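Local coordinates for protein glutaconate coenzyme a-transferase (Acidaminococcus fermentans, PDB 1POI) that catalyses the transfer of coenzyme A from acetyl-CoA to glutaconate and to (R)-2-hydroxyglutarate, a step in bacterial glutamate degradation, at residues A[4-9]-A[32-37]; A[45-50]-A[65-70]; A[117-122]-A[165-170]; A[179-184]-A[211-216]. One frame throughout, in Å; residues are numbered along the deposited sequence.

Contact 1: A[4-9]-A[32-37]; sequences MTLKDA and YAAVFE
Leu6 and Lys7 both carry CG anti to the backbone N (chi1 -179° and 176°); Glu37 does likewise (chi1 -166°) and then bends at chi2, which brings its carboxylate beside the backbone of Lys7. The contact is a helix-helix one within the alpha/beta fold of the CoA-transferase family, the first turn of helix 6-13 meeting helix 32-40. Leu6 is its apolar part: CD2 lies 3.6 Å from Ala33 O and 3.9 Å from Ala33 CB, while the other branch, CD1, approaches Ala34 CB more loosely. Leu6 also touches Val238 of strand 236-239, so it packs on both helix 32-40 and the sheet. The Lys7 chain, bent at chi3 and chi4, crosses Glu37 at about a right angle and curls round one oxygen: OE2 lies 3.4 Å from Lys7 CB, and it takes NZ at 2.9 Å on its syn lone pair as a salt bridge. OE2 also accepts from Gln41 NE2, and OE1 pairs with Arg40. With two cationic partners and an amide, this buried carboxylate is probably kept ionised. Gln41, just past the end of helix 32-40, also gives NE2 to Lys7 O, a further tie to helix 6-13. Thr5 fixes the start of helix 6-13 as its N-cap: OG1 accepts weakly from Lys7 N, and more directly from Asp8 N at 3.1 Å.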
loop_
_atom_site.group_PDB
_atom_site.type_symbol
_atom_site.label_atom_id
_atom_site.label_comp_id
_atom_site.label_asym_id
_atom_site.label_seq_id
_atom_site.Cartn_x
_atom_site.Cartn_y
_atom_site.Cartn_z
ATOM N N MET A 4 13.022 15.158 -21.568
ATOM C CA MET A 4 13.951 15.300 -22.670
ATOM C C MET A 4 14.994 14.186 -22.655
ATOM O O MET A 4 15.296 13.629 -21.599
ATOM C CB MET A 4 14.598 16.680 -22.600
ATOM C CG MET A 4 15.667 16.851 -21.559
ATOM S SD MET A 4 16.108 18.600 -21.391
ATOM C CE MET A 4 15.946 19.195 -23.102
ATOM N N THR A 5 15.529 13.850 -23.825
ATOM C CA THR A 5 16.518 12.784 -23.933
ATOM C C THR A 5 17.759 13.071 -23.107
ATOM O O THR A 5 18.079 14.219 -22.852
ATOM C CB THR A 5 16.930 12.524 -25.393
ATOM O OG1 THR A 5 18.063 13.335 -25.747
ATOM C CG2 THR A 5 15.764 12.820 -26.332
ATOM N N LEU A 6 18.486 12.029 -22.731
ATOM C CA LEU A 6 19.675 12.214 -21.916
ATOM C C LEU A 6 20.774 12.945 -22.672
ATOM O O LEU A 6 21.706 13.455 -22.050
ATOM C CB LEU A 6 20.183 10.874 -21.351
ATOM C CG LEU A 6 21.424 10.970 -20.461
ATOM C CD1 LEU A 6 21.149 11.897 -19.316
ATOM C CD2 LEU A 6 21.868 9.627 -19.940
ATOM N N LYS A 7 20.687 12.998 -24.004
ATOM C CA LYS A 7 21.712 13.700 -24.785
ATOM C C LYS A 7 21.412 15.185 -24.757
ATOM O O LYS A 7 22.257 16.000 -24.379
ATOM C CB LYS A 7 21.775 13.219 -26.240
ATOM C CG LYS A 7 22.775 14.030 -27.086
ATOM C CD LYS A 7 23.003 13.455 -28.474
ATOM C CE LYS A 7 23.847 12.174 -28.440
ATOM N NZ LYS A 7 25.234 12.337 -27.885
ATOM N N ASP A 8 20.186 15.514 -25.134
ATOM C CA ASP A 8 19.726 16.884 -25.138
ATOM C C ASP A 8 19.892 17.544 -23.763
ATOM O O ASP A 8 20.570 18.576 -23.632
ATOM C CB ASP A 8 18.270 16.929 -25.587
ATOM C CG ASP A 8 18.090 16.489 -27.039
ATOM O OD1 ASP A 8 19.055 16.585 -27.848
ATOM O OD2 ASP A 8 16.967 16.058 -27.385
ATOM N N ALA A 9 19.363 16.897 -22.730
ATOM C CA ALA A 9 19.434 17.417 -21.372
ATOM C C ALA A 9 20.851 17.708 -20.927
ATOM O O ALA A 9 21.162 18.804 -20.497
ATOM C CB ALA A 9 18.764 16.457 -20.411
ATOM N N TYR A 32 24.764 6.745 -13.061
ATOM C CA TYR A 32 25.663 6.225 -14.100
ATOM C C TYR A 32 25.311 6.531 -15.556
ATOM O O TYR A 32 26.176 6.975 -16.302
ATOM C CB TYR A 32 25.903 4.719 -13.925
ATOM C CG TYR A 32 27.012 4.423 -12.945
ATOM C CD1 TYR A 32 28.331 4.552 -13.320
ATOM C CD2 TYR A 32 26.740 4.072 -11.633
ATOM C CE1 TYR A 32 29.346 4.355 -12.423
ATOM C CE2 TYR A 32 27.758 3.876 -10.732
ATOM C CZ TYR A 32 29.056 4.024 -11.138
ATOM O OH TYR A 32 30.088 3.893 -10.243
ATOM N N ALA A 33 24.064 6.322 -15.976
ATOM C CA ALA A 33 23.717 6.608 -17.375
ATOM C C ALA A 33 24.221 7.994 -17.760
ATOM O O ALA A 33 24.916 8.154 -18.764
ATOM C CB ALA A 33 22.222 6.520 -17.598
ATOM N N ALA A 34 23.957 8.955 -16.875
ATOM C CA ALA A 34 24.344 10.352 -17.042
ATOM C C ALA A 34 25.851 10.520 -17.065
ATOM O O ALA A 34 26.380 11.167 -17.962
ATOM C CB ALA A 34 23.754 11.197 -15.930
ATOM N N VAL A 35 26.547 9.986 -16.069
ATOM C CA VAL A 35 27.992 10.123 -16.045
ATOM C C VAL A 35 28.585 9.608 -17.351
ATOM O O VAL A 35 29.662 10.026 -17.777
ATOM C CB VAL A 35 28.596 9.422 -14.830
ATOM C CG1 VAL A 35 30.106 9.204 -15.006
ATOM C CG2 VAL A 35 28.353 10.265 -13.619
ATOM N N PHE A 36 27.853 8.746 -18.032
ATOM C CA PHE A 36 28.349 8.244 -19.292
ATOM C C PHE A 36 28.276 9.306 -20.366
ATOM O O PHE A 36 29.222 9.472 -21.116
ATOM C CB PHE A 36 27.595 6.985 -19.730
ATOM C CG PHE A 36 28.245 5.718 -19.280
ATOM C CD1 PHE A 36 29.070 5.709 -18.161
ATOM C CD2 PHE A 36 28.060 4.533 -19.993
ATOM C CE1 PHE A 36 29.716 4.541 -17.750
ATOM C CE2 PHE A 36 28.708 3.355 -19.590
ATOM C CZ PHE A 36 29.538 3.364 -18.462
ATOM N N GLU A 37 27.165 10.032 -20.424
ATOM C CA GLU A 37 26.963 11.077 -21.425
ATOM C C GLU A 37 27.906 12.280 -21.187
ATOM O O GLU A 37 28.404 12.896 -22.134
ATOM C CB GLU A 37 25.507 11.514 -21.447
ATOM C CG GLU A 37 25.154 12.339 -22.660
ATOM C CD GLU A 37 24.905 11.516 -23.925
ATOM O OE1 GLU A 37 24.823 10.264 -23.849
ATOM O OE2 GLU A 37 24.747 12.138 -25.006
#

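Contact 2: A[45-50]-A[65-70]; sequences DLTGLG and RVKAYI
Ile70 O is gripped twice from the neighbouring strand: Gly50 N donates to it at 2.8 Å, nearly along the C=O axis (N-H...O 170°), and Leu49 CA adds a softer C-H contact at 3.5 Å. Strands 46-49 and 66-71 run parallel as neighbours in the central sheet, joined by a beta-alpha-beta crossover through helix 55-62. Leu46 bonds in both directions, its N to Arg65 O at 3.1 Å and its O to Lys67 N at 2.9 Å. The chain then turns a corner at Lys67, which puts one extra residue into this strand before Ile70 N meets Gly48 O at 2.9 Å. Leu49 and Ile70 lie side by side, CD2 on CG1 at 3.6 Å, and both reach Ile105 of helix 102-114. On the other face the Tyr69 ring passes Gly50, with CE1 3.8 Å from Gly50 CA, while its OH bonds to Thr74 OG1. An alanine at Tyr69 would probably loosen the packing on Gly50 and Trp57 and would lose the bond to Thr74. Backbone bonds thus carry the polar cohesion across this pair, and the buried side chains add mainly apolar contact.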
loop_
_atom_site.group_PDB
_atom_site.type_symbol
_atom_site.label_atom_id
_atom_site.label_comp_id
_atom_site.label_asym_id
_atom_site.label_seq_id
_atom_site.Cartn_x
_atom_site.Cartn_y
_atom_site.Cartn_z
ATOM N N ASP A 45 36.867 19.889 -17.343
ATOM C CA ASP A 45 37.196 20.954 -16.409
ATOM C C ASP A 45 36.032 21.243 -15.467
ATOM O O ASP A 45 35.534 22.365 -15.373
ATOM C CB ASP A 45 37.659 22.224 -17.156
ATOM C CG ASP A 45 39.144 22.174 -17.539
ATOM O OD1 ASP A 45 39.998 22.258 -16.621
ATOM O OD2 ASP A 45 39.463 22.056 -18.754
ATOM N N LEU A 46 35.583 20.178 -14.817
ATOM C CA LEU A 46 34.502 20.203 -13.848
ATOM C C LEU A 46 35.128 20.231 -12.456
ATOM O O LEU A 46 36.254 19.751 -12.245
ATOM C CB LEU A 46 33.706 18.911 -13.986
ATOM C CG LEU A 46 32.569 18.729 -14.992
ATOM C CD1 LEU A 46 32.691 19.666 -16.162
ATOM C CD2 LEU A 46 32.549 17.265 -15.434
ATOM N N THR A 47 34.425 20.841 -11.517
ATOM C CA THR A 47 34.873 20.876 -10.126
ATOM C C THR A 47 33.651 20.306 -9.403
ATOM O O THR A 47 32.542 20.251 -9.976
ATOM C CB THR A 47 35.219 22.355 -9.632
ATOM O OG1 THR A 47 36.504 22.753 -10.115
ATOM C CG2 THR A 47 35.288 22.460 -8.137
ATOM N N GLY A 48 33.850 19.829 -8.181
ATOM C CA GLY A 48 32.734 19.323 -7.423
ATOM C C GLY A 48 33.154 18.696 -6.126
ATOM O O GLY A 48 34.350 18.501 -5.858
ATOM N N LEU A 49 32.170 18.457 -5.268
ATOM C CA LEU A 49 32.443 17.778 -4.011
ATOM C C LEU A 49 32.098 16.320 -4.319
ATOM O O LEU A 49 31.074 16.019 -4.961
ATOM C CB LEU A 49 31.555 18.275 -2.870
ATOM C CG LEU A 49 31.131 19.725 -2.603
ATOM C CD1 LEU A 49 30.864 19.821 -1.129
ATOM C CD2 LEU A 49 32.174 20.734 -2.996
ATOM N N GLY A 50 32.970 15.410 -3.913
ATOM C CA GLY A 50 32.713 14.008 -4.166
ATOM C C GLY A 50 31.606 13.402 -3.325
ATOM O O GLY A 50 30.686 12.786 -3.864
ATOM N N ARG A 65 38.684 14.659 -16.683
ATOM C CA ARG A 65 37.642 15.687 -16.733
ATOM C C ARG A 65 37.464 16.511 -15.450
ATOM O O ARG A 65 36.475 17.231 -15.325
ATOM C CB ARG A 65 36.275 15.085 -17.078
ATOM C CG ARG A 65 36.255 14.094 -18.203
ATOM C CD ARG A 65 36.483 14.688 -19.561
ATOM N NE ARG A 65 36.515 13.627 -20.581
ATOM C CZ ARG A 65 35.520 13.371 -21.431
ATOM N NH1 ARG A 65 34.413 14.096 -21.397
ATOM N NH2 ARG A 65 35.607 12.373 -22.300
ATOM N N VAL A 66 38.415 16.481 -14.531
ATOM C CA VAL A 66 38.237 17.216 -13.291
ATOM C C VAL A 66 39.386 18.180 -13.000
ATOM O O VAL A 66 40.551 17.770 -12.888
ATOM C CB VAL A 66 38.013 16.222 -12.116
ATOM C CG1 VAL A 66 37.931 16.945 -10.798
ATOM C CG2 VAL A 66 36.729 15.427 -12.344
ATOM N N LYS A 67 39.030 19.461 -12.859
ATOM C CA LYS A 67 39.972 20.563 -12.618
ATOM C C LYS A 67 40.382 20.575 -11.158
ATOM O O LYS A 67 41.556 20.654 -10.827
ATOM C CB LYS A 67 39.291 21.878 -13.018
ATOM C CG LYS A 67 40.203 23.092 -13.141
ATOM C CD LYS A 67 39.455 24.341 -13.651
ATOM C CE LYS A 67 38.517 24.935 -12.594
ATOM N NZ LYS A 67 37.975 26.303 -12.967
ATOM N N ALA A 68 39.394 20.466 -10.283
ATOM C CA ALA A 68 39.615 20.426 -8.844
ATOM C C ALA A 68 38.546 19.488 -8.297
ATOM O O ALA A 68 37.388 19.510 -8.756
ATOM C CB ALA A 68 39.455 21.806 -8.250
ATOM N N TYR A 69 38.929 18.674 -7.325
ATOM C CA TYR A 69 38.028 17.696 -6.734
ATOM C C TYR A 69 38.060 17.858 -5.219
ATOM O O TYR A 69 39.148 17.869 -4.619
ATOM C CB TYR A 69 38.523 16.310 -7.149
ATOM C CG TYR A 69 37.789 15.132 -6.575
ATOM C CD1 TYR A 69 36.434 14.903 -6.861
ATOM C CD2 TYR A 69 38.463 14.218 -5.763
ATOM C CE1 TYR A 69 35.776 13.781 -6.347
ATOM C CE2 TYR A 69 37.823 13.107 -5.252
ATOM C CZ TYR A 69 36.486 12.887 -5.542
ATOM O OH TYR A 69 35.888 11.761 -5.031
ATOM N N ILE A 70 36.880 18.060 -4.618
ATOM C CA ILE A 70 36.763 18.253 -3.166
ATOM C C ILE A 70 36.441 16.860 -2.619
ATOM O O ILE A 70 35.366 16.308 -2.856
ATOM C CB ILE A 70 35.657 19.333 -2.784
ATOM C CG1 ILE A 70 35.748 20.585 -3.686
ATOM C CG2 ILE A 70 35.825 19.777 -1.327
ATOM C CD1 ILE A 70 37.109 21.256 -3.735
#

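Contact 3: A[117-122]-A[165-170]; sequences PFLPVT and VAVPVP
Strands 118-121 and 165-168 run antiparallel, their axes 4.5 Å apart at the closest and their directions 152° apart, through two hydrogen-bonded pairs, Leu119 with Val167 and Val121 with Val165. On the face of Phe118, Pro120 and Ala166, the phenyl group stands with CG between the backbone N and the carbonyl carbon (chi1 65°), and this places CD2 and CE2 each 3.6 Å from Ala166 CB. Leu119, Val121, Val165 and Val167 occupy the reverse face, where Leu119 and Val167 both rest on Met108 of helix 102-114. The strands belong to a three-stranded antiparallel sheet completed by 152-156, with 118-121 at one side of it. The Phe118 face turns to a second copy of this subunit: Phe118 packs on Pro157 of that chain, and Pro120 on the Pro120 there. In the first bonded pair, Leu119 N reaches Val167 O at 2.9 Å in the carbonyl plane, whereas Val167 N returns to Leu119 O at 2.8 Å, above the plane of the Leu119 carbonyl, with a more bent N-H...O angle of 142°. The second is straighter: Val121 N meets Val165 O at 2.8 Å and Val165 N meets Val121 O at 3.0 Å, both nearly along the C=O axes. Pro120 sits between them in a non-hydrogen-bonded pair with Ala166, where its missing N-H costs this pairing nothing. Past the last bonded pair, Val169 points toward the start of strand 118-121, its CG2, anti to the carbonyl carbon, 3.6 Å from Phe118 CA.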
loop_
_atom_site.group_PDB
_atom_site.type_symbol
_atom_site.label_atom_id
_atom_site.label_comp_id
_atom_site.label_asym_id
_atom_site.label_seq_id
_atom_site.Cartn_x
_atom_site.Cartn_y
_atom_site.Cartn_z
ATOM N N PRO A 117 24.963 31.610 5.169
ATOM C CA PRO A 117 26.052 32.461 4.669
ATOM C C PRO A 117 27.296 31.582 4.532
ATOM O O PRO A 117 28.035 31.634 3.547
ATOM C CB PRO A 117 26.263 33.451 5.814
ATOM C CG PRO A 117 24.942 33.518 6.468
ATOM C CD PRO A 117 24.467 32.098 6.464
ATOM N N PHE A 118 27.524 30.786 5.562
ATOM C CA PHE A 118 28.656 29.881 5.615
ATOM C C PHE A 118 28.345 28.800 6.652
ATOM O O PHE A 118 27.299 28.837 7.311
ATOM C CB PHE A 118 29.926 30.648 5.966
ATOM C CG PHE A 118 29.920 31.245 7.336
ATOM C CD1 PHE A 118 29.246 32.437 7.586
ATOM C CD2 PHE A 118 30.657 30.651 8.369
ATOM C CE1 PHE A 118 29.316 33.037 8.842
ATOM C CE2 PHE A 118 30.736 31.236 9.631
ATOM C CZ PHE A 118 30.067 32.433 9.872
ATOM N N LEU A 119 29.269 27.868 6.836
ATOM C CA LEU A 119 29.038 26.788 7.772
ATOM C C LEU A 119 30.003 26.695 8.944
ATOM O O LEU A 119 31.184 26.403 8.748
ATOM C CB LEU A 119 29.029 25.471 6.988
ATOM C CG LEU A 119 28.998 24.138 7.734
ATOM C CD1 LEU A 119 27.604 23.882 8.334
ATOM C CD2 LEU A 119 29.379 23.066 6.747
ATOM N N PRO A 120 29.531 26.971 10.175
ATOM C CA PRO A 120 30.442 26.871 11.324
ATOM C C PRO A 120 30.293 25.463 11.954
ATOM O O PRO A 120 29.177 25.004 12.237
ATOM C CB PRO A 120 29.945 27.981 12.261
ATOM C CG PRO A 120 28.413 27.946 12.073
ATOM C CD PRO A 120 28.219 27.538 10.569
ATOM N N VAL A 121 31.400 24.750 12.105
ATOM C CA VAL A 121 31.339 23.426 12.686
ATOM C C VAL A 121 32.430 23.269 13.700
ATOM O O VAL A 121 33.480 23.884 13.595
ATOM C CB VAL A 121 31.525 22.283 11.625
ATOM C CG1 VAL A 121 30.370 22.260 10.643
ATOM C CG2 VAL A 121 32.846 22.409 10.903
ATOM N N THR A 122 32.185 22.437 14.698
ATOM C CA THR A 122 33.203 22.167 15.696
ATOM C C THR A 122 33.916 20.841 15.298
ATOM O O THR A 122 34.270 20.027 16.155
ATOM C CB THR A 122 32.553 22.062 17.073
ATOM O OG1 THR A 122 31.134 21.893 16.914
ATOM C CG2 THR A 122 32.834 23.306 17.882
ATOM N N VAL A 165 35.382 26.164 13.292
ATOM C CA VAL A 165 35.926 26.147 11.950
ATOM C C VAL A 165 34.811 26.603 11.037
ATOM O O VAL A 165 33.709 26.041 11.079
ATOM C CB VAL A 165 36.370 24.710 11.564
ATOM C CG1 VAL A 165 36.782 24.631 10.094
ATOM C CG2 VAL A 165 37.524 24.275 12.448
ATOM N N ALA A 166 35.054 27.677 10.285
ATOM C CA ALA A 166 34.042 28.184 9.367
ATOM C C ALA A 166 34.401 27.631 8.011
ATOM O O ALA A 166 35.580 27.626 7.636
ATOM C CB ALA A 166 34.031 29.692 9.355
ATOM N N VAL A 167 33.395 27.185 7.270
ATOM C CA VAL A 167 33.604 26.568 5.970
ATOM C C VAL A 167 32.736 27.228 4.901
ATOM O O VAL A 167 31.560 27.485 5.116
ATOM C CB VAL A 167 33.299 25.037 6.076
ATOM C CG1 VAL A 167 33.052 24.436 4.744
ATOM C CG2 VAL A 167 34.451 24.321 6.711
ATOM N N PRO A 168 33.307 27.491 3.719
ATOM C CA PRO A 168 32.530 28.124 2.650
ATOM C C PRO A 168 31.428 27.221 2.135
ATOM O O PRO A 168 31.675 26.049 1.865
ATOM C CB PRO A 168 33.575 28.331 1.545
ATOM C CG PRO A 168 34.880 28.335 2.281
ATOM C CD PRO A 168 34.685 27.233 3.269
ATOM N N VAL A 169 30.233 27.774 1.972
ATOM C CA VAL A 169 29.089 27.033 1.431
ATOM C C VAL A 169 29.306 26.985 -0.091
ATOM O O VAL A 169 29.508 28.014 -0.731
ATOM C CB VAL A 169 27.777 27.754 1.786
ATOM C CG1 VAL A 169 26.648 27.246 0.963
ATOM C CG2 VAL A 169 27.463 27.533 3.228
ATOM N N PRO A 170 29.296 25.792 -0.685
ATOM C CA PRO A 170 29.508 25.638 -2.122
ATOM C C PRO A 170 28.355 26.102 -3.015
ATOM O O PRO A 170 27.199 26.036 -2.622
ATOM C CB PRO A 170 29.753 24.139 -2.252
ATOM C CG PRO A 170 28.789 23.578 -1.264
ATOM C CD PRO A 170 28.970 24.497 -0.061
#

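Contact 4: A[179-184]-A[211-216]; sequences AQQASP and CEEIIS
The Gln181 amide has Ile215 CD1 over one face, 3.9 Å from NE2, and the Glu213 carboxylate obliquely on the other side, OE2 3.7 Å from the same nitrogen. Amide and carboxylate point the same way with their planes 40° apart, and the Gln181 OE1 end is held by Trp191 NE1. This pair belongs to the small mixed sheet in which strand 181-182 lies between 188-189 and 213-214; a classic beta bulge sets Gln180 and Gln181 together opposite Arg189. Both segments turn a corner, at Gln180 and at Glu212, on leaving the large parallel sheet. Backbone bonds of the parallel pairing persist across the corner: Glu212 N to Ala179 O at 3.0 Å, Ala182 N to Glu213 O at 3.1 Å and Ile215 N to Ala182 O at 2.9 Å, all in the carbonyl planes. Glu213 sets CG between the backbone N and the carbonyl carbon (chi1 48°), then extends along Gln181, its CG 3.1 Å from Gln180 O. An alanine at Glu213 would probably leave the Gln181 amide less well fixed and would lose packing on Pro306 of another copy of this subunit. The Glu212 carboxylate turns elsewhere, OE2 to Tyr253 OH and His178 NE2, OE1 to the backbone N of Tyr242. On the face of Ala182 and Cys211, Cys211 SG lies 4.0 Å from Ala182 CB.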
loop_
_atom_site.group_PDB
_atom_site.type_symbol
_atom_site.label_atom_id
_atom_site.label_comp_id
_atom_site.label_asym_id
_atom_site.label_seq_id
_atom_site.Cartn_x
_atom_site.Cartn_y
_atom_site.Cartn_z
ATOM N N ALA A 179 16.490 8.718 -9.655
ATOM C CA ALA A 179 15.375 8.352 -8.806
ATOM C C ALA A 179 14.492 7.290 -9.449
ATOM O O ALA A 179 14.584 7.056 -10.659
ATOM C CB ALA A 179 14.573 9.584 -8.509
ATOM N N GLN A 180 13.605 6.678 -8.661
ATOM C CA GLN A 180 12.734 5.628 -9.181
ATOM C C GLN A 180 11.559 6.115 -9.996
ATOM O O GLN A 180 11.148 5.443 -10.938
ATOM C CB GLN A 180 12.254 4.693 -8.082
ATOM C CG GLN A 180 13.363 3.895 -7.441
ATOM C CD GLN A 180 14.056 4.689 -6.383
ATOM O OE1 GLN A 180 13.826 5.886 -6.255
ATOM N NE2 GLN A 180 14.845 4.034 -5.566
ATOM N N GLN A 181 11.004 7.267 -9.646
ATOM C CA GLN A 181 9.864 7.808 -10.405
ATOM C C GLN A 181 9.900 9.338 -10.432
ATOM O O GLN A 181 10.372 9.984 -9.473
ATOM C CB GLN A 181 8.530 7.367 -9.789
ATOM C CG GLN A 181 8.363 5.880 -9.553
ATOM C CD GLN A 181 7.169 5.591 -8.686
ATOM O OE1 GLN A 181 7.203 5.833 -7.477
ATOM N NE2 GLN A 181 6.094 5.097 -9.293
ATOM N N ALA A 182 9.383 9.904 -11.514
ATOM C CA ALA A 182 9.335 11.347 -11.692
ATOM C C ALA A 182 8.192 11.658 -12.640
ATOM O O ALA A 182 7.718 10.773 -13.354
ATOM C CB ALA A 182 10.644 11.858 -12.248
ATOM N N SER A 183 7.673 12.875 -12.558
ATOM C CA SER A 183 6.571 13.298 -13.418
ATOM C C SER A 183 7.086 14.205 -14.545
ATOM O O SER A 183 8.261 14.637 -14.531
ATOM C CB SER A 183 5.532 14.058 -12.585
ATOM O OG SER A 183 6.166 14.873 -11.600
ATOM N N PRO A 184 6.245 14.488 -15.552
ATOM C CA PRO A 184 6.749 15.361 -16.608
ATOM C C PRO A 184 7.034 16.782 -16.080
ATOM O O PRO A 184 7.768 17.533 -16.698
ATOM C CB PRO A 184 5.610 15.351 -17.616
ATOM C CG PRO A 184 5.069 13.986 -17.460
ATOM C CD PRO A 184 4.987 13.861 -15.973
ATOM N N CYS A 211 15.430 9.030 -14.183
ATOM C CA CYS A 211 14.504 8.194 -13.449
ATOM C C CYS A 211 14.153 6.856 -14.138
ATOM O O CYS A 211 14.157 6.747 -15.356
ATOM C CB CYS A 211 13.254 9.001 -13.212
ATOM S SG CYS A 211 12.374 9.275 -14.707
ATOM N N GLU A 212 13.820 5.844 -13.343
ATOM C CA GLU A 212 13.472 4.516 -13.841
ATOM C C GLU A 212 12.171 4.568 -14.581
ATOM O O GLU A 212 11.934 3.800 -15.503
ATOM C CB GLU A 212 13.331 3.557 -12.673
ATOM C CG GLU A 212 14.578 3.380 -11.860
ATOM C CD GLU A 212 15.598 2.524 -12.568
ATOM O OE1 GLU A 212 15.224 1.820 -13.520
ATOM O OE2 GLU A 212 16.775 2.538 -12.165
ATOM N N GLU A 213 11.261 5.388 -14.096
ATOM C CA GLU A 213 9.990 5.540 -14.767
ATOM C C GLU A 213 9.405 6.916 -14.563
ATOM O O GLU A 213 9.751 7.621 -13.624
ATOM C CB GLU A 213 9.007 4.478 -14.322
ATOM C CG GLU A 213 8.933 4.324 -12.831
ATOM C CD GLU A 213 7.960 3.250 -12.426
ATOM O OE1 GLU A 213 7.040 2.949 -13.231
ATOM O OE2 GLU A 213 8.133 2.722 -11.301
ATOM N N ILE A 214 8.495 7.259 -15.456
ATOM C CA ILE A 214 7.820 8.532 -15.476
ATOM C C ILE A 214 6.329 8.263 -15.330
ATOM O O ILE A 214 5.776 7.423 -16.053
ATOM C CB ILE A 214 8.092 9.253 -16.863
ATOM C CG1 ILE A 214 9.589 9.590 -16.998
ATOM C CG2 ILE A 214 7.212 10.495 -17.038
ATOM C CD1 ILE A 214 9.961 10.315 -18.276
ATOM N N ILE A 215 5.688 8.938 -14.378
ATOM C CA ILE A 215 4.239 8.804 -14.184
ATOM C C ILE A 215 3.567 10.174 -14.370
ATOM O O ILE A 215 4.216 11.225 -14.216
ATOM C CB ILE A 215 3.862 8.217 -12.796
ATOM C CG1 ILE A 215 4.800 8.727 -11.706
ATOM C CG2 ILE A 215 3.884 6.691 -12.839
ATOM C CD1 ILE A 215 4.304 8.410 -10.320
ATOM N N SER A 216 2.282 10.165 -14.711
ATOM C CA SER A 216 1.544 11.392 -14.932
ATOM C C SER A 216 1.564 12.274 -13.717
ATOM O O SER A 216 1.762 11.800 -12.602
ATOM C CB SER A 216 0.097 11.094 -15.299
ATOM O OG SER A 216 -0.634 10.599 -14.196
#

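Along the chain the four contacts follow in series, each closing before the next opens, and all belong to the CoA-transferase fold. Helix 32-40 of contact 1 leads directly into strand 46-49 of contact 2, their centres about 19 Å apart. Contact 2 lies inside the seven-stranded parallel sheet, and contact 4 is where strands 174-179 and 206-211 of that sheet pass into the small mixed one, its centre about 29 Å from that of contact 2, on the opposite side of the chain's centre. Contact 3 lies in the separate antiparallel sheet; it touches contact 2 through Leu49 CD2 and Pro170 CB, 4.2 Å apart. Contacts 3 and 4, whose centres are about 35 Å apart, face different neighbouring copies of the subunit, so distant parts of one chain serve the assembly.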